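Local coordinates for protein mannan endo-1,4-beta-mannosidase (Mytilus edulis, PDB 2C0H) that hydrolyses the internal beta-1,4-mannosidic linkages of mannans, galactomannans and glucomannans, releasing short manno-oligosaccharides, at residues A[22-27]-A[320-325]. The protein carries 3 engineered substitutions. Numbering follows the deposited sequence.
Sequences SGANQA and AWTWSR
With CG of N25 anti to its own carbonyl carbon (chi1 -73°) and CG of W323 anti to its backbone N (chi1 178°), the two side chains cross at about a right angle, their amide and ring planes 58° apart, CG of N25 lying 3.6 Å from CE3 of W323. They meet where the (beta/alpha)8 barrel of this family 5 glycosidase closes: strand 17-25, the first of the barrel, runs parallel to the last, 319-322. The ladder passes from G23 N to A320 O, from T322 N to G23 O and from N25 N to T322 O, and beyond T322 a further backbone bond joins R325 N to N25 O at 2.9 Å. T322 O takes two donors, since N25 ND2 also reaches it (2.9 Å), nearly straight but from above the carbonyl plane, with the acceptor lying in the plane of the N25 amide. The same ND2 bonds to G293 O, and OD1 accepts from R63, so the amide is fixed in rotation from both ends. An alanine at N25 would probably cost T322 O its second donor, leave the R63 guanidinium without this mate and open a gap beside the W323 ring. The W323 ring, probably substrate-binding, packs near E294, the likely nucleophile; A27 CB touches W323 CZ3 at 3.8 Å, and W323 NE1 bonds to D327. Cis peptides precede both A27 and S324. On the side of the sheet bearing A24 and T322, A24 CB meets T322 OG1, which bonds to Q333; on the opposite face W321 turns the edge of its indole to G23, CD1 lying 3.7 Å from G23 N. Beyond the strands one water links the turns, accepting from A27 N at 3.0 Å and lying 2.9 Å from S324 OG, which is also hydrogen-bonded to T326 OG1.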
ATOM      1  N   SER A  22      -4.376   4.841 -11.614  1.00 12.26           N
ATOM      2  CA  SER A  22      -5.829   4.843 -11.443  1.00 12.79           C
ATOM      3  C   SER A  22      -6.313   3.406 -11.368  1.00 12.47           C
ATOM      4  O   SER A  22      -6.038   2.617 -12.264  1.00 13.66           O
ATOM      5  CB  SER A  22      -6.446   5.484 -12.669  1.00 13.18           C
ATOM      6  OG  SER A  22      -7.866   5.453 -12.588  1.00 15.99           O
ATOM      7  N   GLY A  23      -7.071   3.054 -10.346  1.00 11.10           N
ATOM      8  CA  GLY A  23      -7.551   1.683 -10.269  1.00 11.39           C
ATOM      9  C   GLY A  23      -8.270   1.366  -8.998  1.00 10.82           C
ATOM     10  O   GLY A  23      -8.981   2.204  -8.461  1.00  9.98           O
ATOM     11  N   ALA A  24      -8.049   0.148  -8.509  1.00 11.39           N
ATOM     12  CA  ALA A  24      -8.809  -0.362  -7.399  1.00 11.43           C
ATOM     13  C   ALA A  24      -8.034  -1.337  -6.557  1.00 11.18           C
ATOM     14  O   ALA A  24      -7.083  -1.965  -7.023  1.00 11.29           O
ATOM     15  CB  ALA A  24     -10.061  -1.027  -7.910  1.00 11.99           C
ATOM     16  N   ASN A  25      -8.477  -1.468  -5.323  1.00 10.74           N
ATOM     17  CA  ASN A  25      -8.090  -2.564  -4.452  1.00 10.59           C
ATOM     18  C   ASN A  25      -8.886  -3.794  -4.832  1.00 11.43           C
ATOM     19  O   ASN A  25     -10.090  -3.706  -4.996  1.00 11.59           O
ATOM     20  CB  ASN A  25      -8.420  -2.215  -2.991  1.00 10.99           C
ATOM     21  CG  ASN A  25      -7.508  -1.186  -2.401  1.00 12.03           C
ATOM     22  OD1 ASN A  25      -6.538  -1.544  -1.731  1.00 14.74           O
ATOM     23  ND2 ASN A  25      -7.832   0.097  -2.586  1.00 11.67           N
ATOM     24  N   GLN A  26      -8.228  -4.948  -4.925  1.00 10.53           N
ATOM     25  CA  GLN A  26      -8.970  -6.207  -5.121  1.00 10.94           C
ATOM     26  C   GLN A  26      -9.862  -6.429  -3.882  1.00 12.24           C
ATOM     27  O   GLN A  26     -11.069  -6.626  -4.040  1.00 12.61           O
ATOM     28  CB  GLN A  26      -8.035  -7.386  -5.443  1.00 11.27           C
ATOM     29  CG  GLN A  26      -8.742  -8.676  -5.919  1.00 11.93           C
ATOM     30  CD  GLN A  26      -9.173  -8.667  -7.394  1.00 13.01           C
ATOM     31  OE1 GLN A  26      -8.436  -8.239  -8.279  1.00 14.65           O
ATOM     32  NE2 GLN A  26     -10.368  -9.170  -7.661  1.00 14.71           N
ATOM     33  N   ALA A  27      -9.376  -6.395  -2.643  1.00 11.91           N
ATOM     34  CA  ALA A  27      -7.977  -6.529  -2.227  1.00 12.18           C
ATOM     35  C   ALA A  27      -7.633  -8.022  -2.063  1.00 12.40           C
ATOM     36  O   ALA A  27      -6.478  -8.371  -1.804  1.00 12.62           O
ATOM     37  CB  ALA A  27      -7.772  -5.807  -0.918  1.00 12.25           C
ATOM     38  N   ALA A 320      -5.031   7.126  -7.395  1.00 10.29           N
ATOM     39  CA  ALA A 320      -6.287   6.950  -6.680  1.00 10.76           C
ATOM     40  C   ALA A 320      -6.774   5.508  -6.886  1.00 10.70           C
ATOM     41  O   ALA A 320      -6.960   5.061  -8.013  1.00 11.04           O
ATOM     42  CB  ALA A 320      -7.297   7.955  -7.186  1.00 11.25           C
ATOM     43  N   TRP A 321      -6.899   4.769  -5.784  1.00 10.70           N
ATOM     44  CA  TRP A 321      -7.391   3.401  -5.783  1.00 10.84           C
ATOM     45  C   TRP A 321      -8.647   3.291  -4.916  1.00 10.79           C
ATOM     46  O   TRP A 321      -8.615   3.587  -3.745  1.00 10.84           O
ATOM     47  CB  TRP A 321      -6.346   2.445  -5.227  1.00 12.00           C
ATOM     48  CG  TRP A 321      -5.075   2.394  -6.010  1.00 12.79           C
ATOM     49  CD1 TRP A 321      -4.935   2.495  -7.363  1.00 13.90           C
ATOM     50  CD2 TRP A 321      -3.766   2.161  -5.483  1.00 13.28           C
ATOM     51  NE1 TRP A 321      -3.602   2.345  -7.714  1.00 15.10           N
ATOM     52  CE2 TRP A 321      -2.869   2.149  -6.573  1.00 14.91           C
ATOM     53  CE3 TRP A 321      -3.270   1.959  -4.198  1.00 13.27           C
ATOM     54  CZ2 TRP A 321      -1.493   1.948  -6.410  1.00 14.86           C
ATOM     55  CZ3 TRP A 321      -1.890   1.763  -4.044  1.00 14.28           C
ATOM     56  CH2 TRP A 321      -1.035   1.775  -5.138  1.00 14.48           C
ATOM     57  N   THR A 322      -9.769   2.899  -5.514  1.00 11.16           N
ATOM     58  CA  THR A 322     -10.985   2.743  -4.751  1.00 11.57           C
ATOM     59  C   THR A 322     -10.973   1.482  -3.898  1.00 11.68           C
ATOM     60  O   THR A 322     -10.261   0.531  -4.181  1.00 11.91           O
ATOM     61  CB  THR A 322     -12.192   2.648  -5.674  1.00 11.32           C
ATOM     62  OG1 THR A 322     -11.978   1.626  -6.634  1.00 13.28           O
ATOM     63  CG2 THR A 322     -12.470   3.984  -6.349  1.00 15.33           C
ATOM     64  N   TRP A 323     -11.798   1.481  -2.863  1.00 11.79           N
ATOM     65  CA  TRP A 323     -11.998   0.324  -2.027  1.00 12.03           C
ATOM     66  C   TRP A 323     -13.428  -0.171  -2.231  1.00 12.36           C
ATOM     67  O   TRP A 323     -14.352   0.611  -1.937  1.00 12.66           O
ATOM     68  CB  TRP A 323     -11.834   0.716  -0.559  1.00 13.01           C
ATOM     69  CG  TRP A 323     -12.071  -0.439   0.339  1.00 13.20           C
ATOM     70  CD1 TRP A 323     -13.253  -0.805   0.931  1.00 14.72           C
ATOM     71  CD2 TRP A 323     -11.115  -1.435   0.691  1.00 14.09           C
ATOM     72  NE1 TRP A 323     -13.064  -1.957   1.662  1.00 14.58           N
ATOM     73  CE2 TRP A 323     -11.763  -2.367   1.517  1.00 14.59           C
ATOM     74  CE3 TRP A 323      -9.765  -1.630   0.383  1.00 14.11           C
ATOM     75  CZ2 TRP A 323     -11.103  -3.476   2.047  1.00 15.49           C
ATOM     76  CZ3 TRP A 323      -9.111  -2.727   0.927  1.00 14.00           C
ATOM     77  CH2 TRP A 323      -9.780  -3.637   1.732  1.00 14.54           C
ATOM     78  N   SER A 324     -13.674  -1.397  -2.709  1.00 11.75           N
ATOM     79  CA  SER A 324     -12.771  -2.350  -3.390  1.00 11.22           C
ATOM     80  C   SER A 324     -13.601  -3.272  -4.309  1.00 12.05           C
ATOM     81  O   SER A 324     -14.837  -3.184  -4.327  1.00 11.78           O
ATOM     82  CB  SER A 324     -12.073  -3.250  -2.373  1.00 11.56           C
ATOM     83  OG  SER A 324     -13.027  -4.108  -1.756  1.00 11.97           O
ATOM     84  N   ARG A 325     -12.958  -4.178  -5.023  1.00 12.51           N
ATOM     85  CA  ARG A 325     -13.712  -5.132  -5.885  1.00 12.20           C
ATOM     86  C   ARG A 325     -14.723  -5.931  -5.062  1.00 13.16           C
ATOM     87  O   ARG A 325     -15.797  -6.232  -5.566  1.00 12.99           O
ATOM     88  CB  ARG A 325     -12.796  -6.093  -6.683  1.00 13.65           C
ATOM     89  CG  ARG A 325     -13.510  -7.213  -7.467  1.00 15.32           C
ATOM     90  CD  ARG A 325     -14.172  -6.609  -8.617  1.00 17.62           C
ATOM     91  NE  ARG A 325     -15.009  -7.501  -9.430  1.00 19.61           N
ATOM     92  CZ  ARG A 325     -16.305  -7.723  -9.216  1.00 18.30           C
ATOM     93  NH1 ARG A 325     -16.911  -7.203  -8.166  1.00 16.29           N
ATOM     94  NH2 ARG A 325     -16.991  -8.491 -10.057  1.00 19.60           N
TER
HETATM   95  O   HOH W   1     -11.416  -6.182  -0.497  1.00 15.09           O